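Local structure of putative calcium binding protein (Streptomyces coelicolor, 3AKB) at residues P98-A103 with E153-F158. The protein binds calcium ions through EF-hand loops and probably takes part in calcium-mediated regulation in this bacterium. The protein carries 2 engineered substitutions. Numbering follows the deposited sequence.
Sequences PFLHAA and EIVPAF. With CA (calcium ion), chain I.
Leu100 pushes its branched end between Ile154, Val155 and Phe158, a single leucine of helix 89-107 meeting three apolar residues of helix 151-161. Its CD1 does most of the work, lying 3.9 Å from CG2 of Val155, whose beta-branch offers a short methyl, and 4.0 Å from CB of Phe158; it also comes obliquely onto the Phe158 ring. Behind this tip, Leu100 CB meets CD1 of Ile154 at 3.8 Å, the two side chains running alongside each other, pointing opposite ways. Ile154 spans that far because CG1 stands between its backbone N and carbonyl carbon (chi1 69°) and the chain then extends. Leucine suits this place, its CD2 filling the angle between Ile154 and Phe158; an alanine here would probably open a gap before Val155 CG2 and the Phe158 ring. Close packing is confined to this cluster, the segment axes coming no nearer than 10.4 Å: Leu100 and Val155 are buried, Ile154 and Phe158 partly exposed. Glu153 gives calcium two carboxylate oxygens, joining Asp142, Asp144, Asp146, the backbone O of Lys148 and a water in an EF-hand site. Val155 and Phe158 extend the interface along helix 89-107 to Ala93 and Ala96, whereas Phe99 packs that helix against helix 44-64.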
ATOM      1  N   PRO A  98       3.076   5.358   8.484  1.00  9.36           N
ATOM      2  CA  PRO A  98       4.439   5.816   8.118  1.00  9.28           C
ATOM      3  C   PRO A  98       4.778   5.583   6.647  1.00  8.93           C
ATOM      4  O   PRO A  98       5.350   6.481   5.995  1.00  9.13           O
ATOM      5  CB  PRO A  98       5.344   4.986   9.042  1.00  9.72           C
ATOM      6  CG  PRO A  98       4.416   4.761  10.249  1.00  8.84           C
ATOM      7  CD  PRO A  98       3.096   4.445   9.644  1.00  9.60           C
ATOM      8  N   PHE A  99       4.394   4.420   6.118  1.00  9.05           N
ATOM      9  CA  PHE A  99       4.582   4.156   4.689  1.00  8.49           C
ATOM     10  C   PHE A  99       3.813   5.167   3.832  1.00  8.43           C
ATOM     11  O   PHE A  99       4.352   5.745   2.887  1.00  7.80           O
ATOM     12  CB  PHE A  99       4.131   2.738   4.320  1.00  9.08           C
ATOM     13  CG  PHE A  99       4.207   2.446   2.837  1.00  9.82           C
ATOM     14  CD1 PHE A  99       5.441   2.263   2.216  1.00  9.88           C
ATOM     15  CD2 PHE A  99       3.044   2.360   2.069  1.00 10.89           C
ATOM     16  CE1 PHE A  99       5.518   1.994   0.839  1.00 11.40           C
ATOM     17  CE2 PHE A  99       3.119   2.084   0.698  1.00 12.82           C
ATOM     18  CZ  PHE A  99       4.349   1.899   0.094  1.00 11.43           C
ATOM     19  N   LEU A 100       2.541   5.361   4.148  1.00  7.45           N
ATOM     20  CA  LEU A 100       1.711   6.259   3.340  1.00  8.20           C
ATOM     21  C   LEU A 100       2.184   7.717   3.418  1.00  7.10           C
ATOM     22  O   LEU A 100       2.203   8.431   2.419  1.00  7.50           O
ATOM     23  CB  LEU A 100       0.236   6.111   3.727  1.00  8.09           C
ATOM     24  CG  LEU A 100      -0.367   4.713   3.490  1.00  9.42           C
ATOM     25  CD1 LEU A 100      -1.754   4.624   4.147  1.00 11.13           C
ATOM     26  CD2 LEU A 100      -0.467   4.384   2.011  1.00 11.49           C
ATOM     27  N   HIS A 101       2.617   8.142   4.600  1.00  7.68           N
ATOM     28  CA  HIS A 101       3.180   9.481   4.746  1.00  8.52           C
ATOM     29  C   HIS A 101       4.437   9.655   3.902  1.00  8.16           C
ATOM     30  O   HIS A 101       4.625  10.667   3.205  1.00  9.33           O
ATOM     31  CB  HIS A 101       3.501   9.734   6.212  1.00  9.71           C
ATOM     32  CG  HIS A 101       3.899  11.147   6.510  1.00 10.30           C
ATOM     33  ND1 HIS A 101       5.207  11.584   6.604  1.00 12.14           N
ATOM     34  CD2 HIS A 101       3.126  12.235   6.737  1.00 11.76           C
ATOM     35  CE1 HIS A 101       5.211  12.881   6.867  1.00  7.56           C
ATOM     36  NE2 HIS A 101       3.964  13.295   6.963  1.00 15.69           N
ATOM     37  N   ALA A 102       5.308   8.648   3.969  1.00  7.92           N
ATOM     38  CA  ALA A 102       6.550   8.667   3.185  1.00  7.40           C
ATOM     39  C   ALA A 102       6.303   8.633   1.676  1.00  7.38           C
ATOM     40  O   ALA A 102       7.028   9.279   0.901  1.00  7.14           O
ATOM     41  CB  ALA A 102       7.455   7.510   3.616  1.00  7.60           C
ATOM     42  N   ALA A 103       5.264   7.901   1.271  1.00  7.78           N
ATOM     43  CA  ALA A 103       4.888   7.787  -0.125  1.00  7.68           C
ATOM     44  C   ALA A 103       4.394   9.134  -0.625  1.00  7.46           C
ATOM     45  O   ALA A 103       4.743   9.561  -1.727  1.00  7.23           O
ATOM     46  CB  ALA A 103       3.801   6.706  -0.292  1.00  8.32           C
ATOM     47  N   GLU A 153      -7.113  11.629   2.942  1.00 11.76           N
ATOM     48  CA  GLU A 153      -7.852  10.875   1.920  1.00 12.13           C
ATOM     49  C   GLU A 153      -7.322   9.447   1.807  1.00 12.92           C
ATOM     50  O   GLU A 153      -8.109   8.493   1.813  1.00 14.67           O
ATOM     51  CB  GLU A 153      -7.844  11.613   0.566  1.00 11.24           C
ATOM     52  CG  GLU A 153      -8.721  12.905   0.608  1.00 10.99           C
ATOM     53  CD  GLU A 153      -8.525  13.875  -0.546  1.00 12.90           C
ATOM     54  OE1 GLU A 153      -7.411  13.956  -1.090  1.00 13.31           O
ATOM     55  OE2 GLU A 153      -9.486  14.611  -0.922  1.00 13.50           O
ATOM     56  N   ILE A 154      -5.999   9.277   1.742  1.00 12.13           N
ATOM     57  CA  ILE A 154      -5.460   7.937   1.511  1.00 12.86           C
ATOM     58  C   ILE A 154      -5.498   6.992   2.710  1.00 11.90           C
ATOM     59  O   ILE A 154      -5.649   5.789   2.519  1.00 11.78           O
ATOM     60  CB  ILE A 154      -4.065   7.944   0.834  1.00 12.79           C
ATOM     61  CG1 ILE A 154      -2.952   8.470   1.749  1.00 12.67           C
ATOM     62  CG2 ILE A 154      -4.092   8.752  -0.453  1.00 14.46           C
ATOM     63  CD1 ILE A 154      -1.556   8.273   1.136  1.00 14.09           C
ATOM     64  N   VAL A 155      -5.350   7.499   3.930  1.00 11.59           N
ATOM     65  CA  VAL A 155      -5.314   6.562   5.044  1.00 12.04           C
ATOM     66  C   VAL A 155      -6.657   5.842   5.246  1.00 12.51           C
ATOM     67  O   VAL A 155      -6.681   4.617   5.297  1.00 11.83           O
ATOM     68  CB  VAL A 155      -4.709   7.170   6.343  1.00 12.06           C
ATOM     69  CG1 VAL A 155      -4.721   6.158   7.485  1.00 13.25           C
ATOM     70  CG2 VAL A 155      -3.273   7.622   6.073  1.00 12.14           C
ATOM     71  N   PRO A 156      -7.791   6.586   5.300  1.00 13.08           N
ATOM     72  CA  PRO A 156      -9.070   5.851   5.375  1.00 13.57           C
ATOM     73  C   PRO A 156      -9.398   5.027   4.115  1.00 13.04           C
ATOM     74  O   PRO A 156     -10.029   3.974   4.215  1.00 13.90           O
ATOM     75  CB  PRO A 156     -10.110   6.960   5.575  1.00 14.29           C
ATOM     76  CG  PRO A 156      -9.475   8.177   5.108  1.00 15.26           C
ATOM     77  CD  PRO A 156      -7.999   8.044   5.368  1.00 13.56           C
ATOM     78  N   ALA A 157      -8.957   5.470   2.935  1.00 12.24           N
ATOM     79  CA  ALA A 157      -9.159   4.638   1.718  1.00 13.06           C
ATOM     80  C   ALA A 157      -8.392   3.313   1.825  1.00 13.51           C
ATOM     81  O   ALA A 157      -8.877   2.264   1.402  1.00 13.76           O
ATOM     82  CB  ALA A 157      -8.736   5.378   0.478  1.00 13.46           C
ATOM     83  N   PHE A 158      -7.194   3.373   2.395  1.00 12.38           N
ATOM     84  CA  PHE A 158      -6.382   2.187   2.590  1.00 12.03           C
ATOM     85  C   PHE A 158      -7.112   1.256   3.574  1.00 12.52           C
ATOM     86  O   PHE A 158      -7.260   0.063   3.294  1.00 12.12           O
ATOM     87  CB  PHE A 158      -4.998   2.615   3.095  1.00 11.67           C
ATOM     88  CG  PHE A 158      -4.060   1.470   3.394  1.00 12.19           C
ATOM     89  CD1 PHE A 158      -3.069   1.123   2.481  1.00 12.42           C
ATOM     90  CD2 PHE A 158      -4.138   0.777   4.613  1.00 13.02           C
ATOM     91  CE1 PHE A 158      -2.206   0.059   2.745  1.00 11.49           C
ATOM     92  CE2 PHE A 158      -3.263  -0.276   4.894  1.00 14.13           C
ATOM     93  CZ  PHE A 158      -2.295  -0.623   3.964  1.00 10.89           C
TER
HETATM   94 CA    CA I 175      -8.288  16.186  -2.344  1.00 12.22          CA
HETATM   95  O   HOH W   1      -7.406  17.329  -0.605  1.00 14.79           O